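Local coordinates for PHA granule-associated protein (Aeromonas hydrophila, PDB 5IP0) that probably coats polyhydroxyalkanoate granules as an amphiphilic, surfactant-like phasin, at residues 33-37 against 89-93. Residues are numbered along the deposited sequence; the frame is centred on the assembly and turned at random.
Sequences QLTRL and KLSAL
L93 meets L37, L34 and Q33 where helices 18-57 and 65-109 run side by side as an antiparallel helical hairpin, the two segment axes 178° apart and 11.1 Å at their closest. The seam is a worked example of long antiparallel helices pairing through leucines; no hydrogen bond joins the two segments. L93 can be followed outward. Its CB points at the partner helix, and with CG swung anti to the backbone N (chi1 -167°) the branch reaches across the gap and divides its two methyls. CD2 enters the leucine cluster, 3.8 Å from L34 CD2 and equally near L37 CD2; CD1 turns to the more open side and lies against Q33, 3.8 Å from Q33 CB.

L37 comes the other way, sliding past L93 in the opposite direction. Its CD2 settles over the backbone of L90, 3.9 Å from L90 CA, while CD1 rests on the CB of K89, whose chain bends away from the seam, its NZ making a long, weak ion pair with D85. On the inner flank L34 CD2 reaches L90 CD1 at 3.7 Å, and Y23 of a second subunit packs on both L37 and L90, extending the apolar layer into the tetramer. At the more exposed edge lies the Q33 amide, whose OE1 stands 3.4 Å from the CD1 methyl of L93.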
ATOM      1  N   GLN D  33       3.576   5.582  -6.342  1.00 69.46           N
ATOM      2  CA  GLN D  33       3.158   6.803  -5.658  1.00 69.98           C
ATOM      3  C   GLN D  33       2.023   6.542  -4.690  1.00 69.61           C
ATOM      4  O   GLN D  33       2.006   7.097  -3.592  1.00 77.92           O
ATOM      5  CB  GLN D  33       2.784   7.888  -6.657  1.00 70.91           C
ATOM      6  CG  GLN D  33       3.982   8.430  -7.406  1.00 71.52           C
ATOM      7  CD  GLN D  33       3.626   9.572  -8.321  1.00 78.31           C
ATOM      8  OE1 GLN D  33       3.098  10.577  -7.856  1.00 95.10           O
ATOM      9  NE2 GLN D  33       3.922   9.442  -9.622  1.00 72.91           N
ATOM     10  N   LEU D  34       1.049   5.723  -5.086  1.00 69.30           N
ATOM     11  CA  LEU D  34      -0.014   5.344  -4.161  1.00 69.62           C
ATOM     12  C   LEU D  34       0.547   4.651  -2.931  1.00 68.36           C
ATOM     13  O   LEU D  34       0.162   4.972  -1.801  1.00 74.51           O
ATOM     14  CB  LEU D  34      -1.031   4.455  -4.872  1.00 68.96           C
ATOM     15  CG  LEU D  34      -1.870   5.234  -5.882  1.00 71.88           C
ATOM     16  CD1 LEU D  34      -2.675   4.335  -6.757  1.00 69.91           C
ATOM     17  CD2 LEU D  34      -2.785   6.156  -5.137  1.00 70.40           C
ATOM     18  N   THR D  35       1.480   3.720  -3.127  1.00 67.89           N
ATOM     19  CA  THR D  35       2.122   3.061  -1.994  1.00 67.41           C
ATOM     20  C   THR D  35       2.743   4.073  -1.045  1.00 67.72           C
ATOM     21  O   THR D  35       2.533   4.013   0.170  1.00 67.56           O
ATOM     22  CB  THR D  35       3.182   2.084  -2.492  1.00 67.15           C
ATOM     23  OG1 THR D  35       2.586   1.163  -3.403  1.00 77.43           O
ATOM     24  CG2 THR D  35       3.772   1.304  -1.346  1.00 70.92           C
ATOM     25  N   ARG D  36       3.488   5.035  -1.586  1.00 78.45           N
ATOM     26  CA  ARG D  36       4.153   6.014  -0.732  1.00 68.80           C
ATOM     27  C   ARG D  36       3.158   6.919  -0.022  1.00 69.18           C
ATOM     28  O   ARG D  36       3.402   7.359   1.110  1.00 69.42           O
ATOM     29  CB  ARG D  36       5.137   6.807  -1.560  1.00 69.52           C
ATOM     30  CG  ARG D  36       6.391   6.029  -1.863  1.00 69.37           C
ATOM     31  CD  ARG D  36       7.149   6.626  -3.018  1.00 81.12           C
ATOM     32  NE  ARG D  36       8.291   5.820  -3.418  1.00 84.51           N
ATOM     33  CZ  ARG D  36       8.954   6.001  -4.550  1.00 95.93           C
ATOM     34  NH1 ARG D  36       8.589   6.958  -5.384  1.00 89.41           N
ATOM     35  NH2 ARG D  36       9.987   5.230  -4.847  1.00125.35           N
ATOM     36  N   LEU D  37       2.071   7.274  -0.696  1.00 69.43           N
ATOM     37  CA  LEU D  37       1.040   8.072  -0.056  1.00 69.93           C
ATOM     38  C   LEU D  37       0.431   7.340   1.129  1.00 74.41           C
ATOM     39  O   LEU D  37       0.245   7.932   2.202  1.00 74.30           O
ATOM     40  CB  LEU D  37       0.005   8.448  -1.107  1.00 70.41           C
ATOM     41  CG  LEU D  37      -1.150   9.358  -0.761  1.00 71.23           C
ATOM     42  CD1 LEU D  37      -0.686  10.501   0.055  1.00 71.97           C
ATOM     43  CD2 LEU D  37      -1.668   9.836  -2.064  1.00 71.91           C
ATOM     44  N   LYS D  89      -3.489  15.408  -1.802  1.00 96.60           N
ATOM     45  CA  LYS D  89      -2.441  14.660  -2.497  1.00 89.13           C
ATOM     46  C   LYS D  89      -3.039  13.588  -3.389  1.00 87.26           C
ATOM     47  O   LYS D  89      -2.633  13.431  -4.546  1.00 90.74           O
ATOM     48  CB  LYS D  89      -1.426  14.063  -1.518  1.00 77.18           C
ATOM     49  CG  LYS D  89      -0.380  15.057  -1.110  1.00 79.86           C
ATOM     50  CD  LYS D  89       0.525  14.624   0.027  1.00 94.72           C
ATOM     51  CE  LYS D  89       0.117  15.221   1.357  1.00108.33           C
ATOM     52  NZ  LYS D  89       1.131  14.919   2.412  1.00110.96           N
ATOM     53  N   LEU D  90      -4.000  12.831  -2.862  1.00 84.33           N
ATOM     54  CA  LEU D  90      -4.601  11.766  -3.656  1.00 78.06           C
ATOM     55  C   LEU D  90      -5.333  12.316  -4.877  1.00 75.97           C
ATOM     56  O   LEU D  90      -5.215  11.760  -5.977  1.00 80.74           O
ATOM     57  CB  LEU D  90      -5.535  10.941  -2.780  1.00 74.37           C
ATOM     58  CG  LEU D  90      -6.159   9.743  -3.458  1.00 73.87           C
ATOM     59  CD1 LEU D  90      -5.111   8.909  -4.147  1.00 72.88           C
ATOM     60  CD2 LEU D  90      -6.819   8.960  -2.379  1.00 81.50           C
ATOM     61  N   SER D  91      -6.093  13.404  -4.711  1.00 77.36           N
ATOM     62  CA  SER D  91      -6.775  13.988  -5.863  1.00 78.65           C
ATOM     63  C   SER D  91      -5.766  14.407  -6.912  1.00 83.01           C
ATOM     64  O   SER D  91      -5.929  14.109  -8.097  1.00 82.35           O
ATOM     65  CB  SER D  91      -7.635  15.183  -5.445  1.00 85.72           C
ATOM     66  OG  SER D  91      -6.846  16.336  -5.256  1.00112.78           O
ATOM     67  N   ALA D  92      -4.678  15.033  -6.476  1.00 78.83           N
ATOM     68  CA  ALA D  92      -3.634  15.433  -7.398  1.00 79.10           C
ATOM     69  C   ALA D  92      -3.097  14.234  -8.162  1.00 77.84           C
ATOM     70  O   ALA D  92      -2.967  14.270  -9.387  1.00 78.25           O
ATOM     71  CB  ALA D  92      -2.518  16.106  -6.609  1.00 79.24           C
ATOM     72  N   LEU D  93      -2.818  13.149  -7.444  1.00 92.23           N
ATOM     73  CA  LEU D  93      -2.317  11.916  -8.050  1.00 79.37           C
ATOM     74  C   LEU D  93      -3.276  11.363  -9.102  1.00 75.50           C
ATOM     75  O   LEU D  93      -2.842  10.925 -10.179  1.00 75.36           O
ATOM     76  CB  LEU D  93      -2.076  10.904  -6.928  1.00 78.64           C
ATOM     77  CG  LEU D  93      -1.300   9.607  -7.094  1.00 91.40           C
ATOM     78  CD1 LEU D  93      -0.202   9.779  -8.100  1.00106.55           C
ATOM     79  CD2 LEU D  93      -0.730   9.240  -5.739  1.00 92.46           C
TER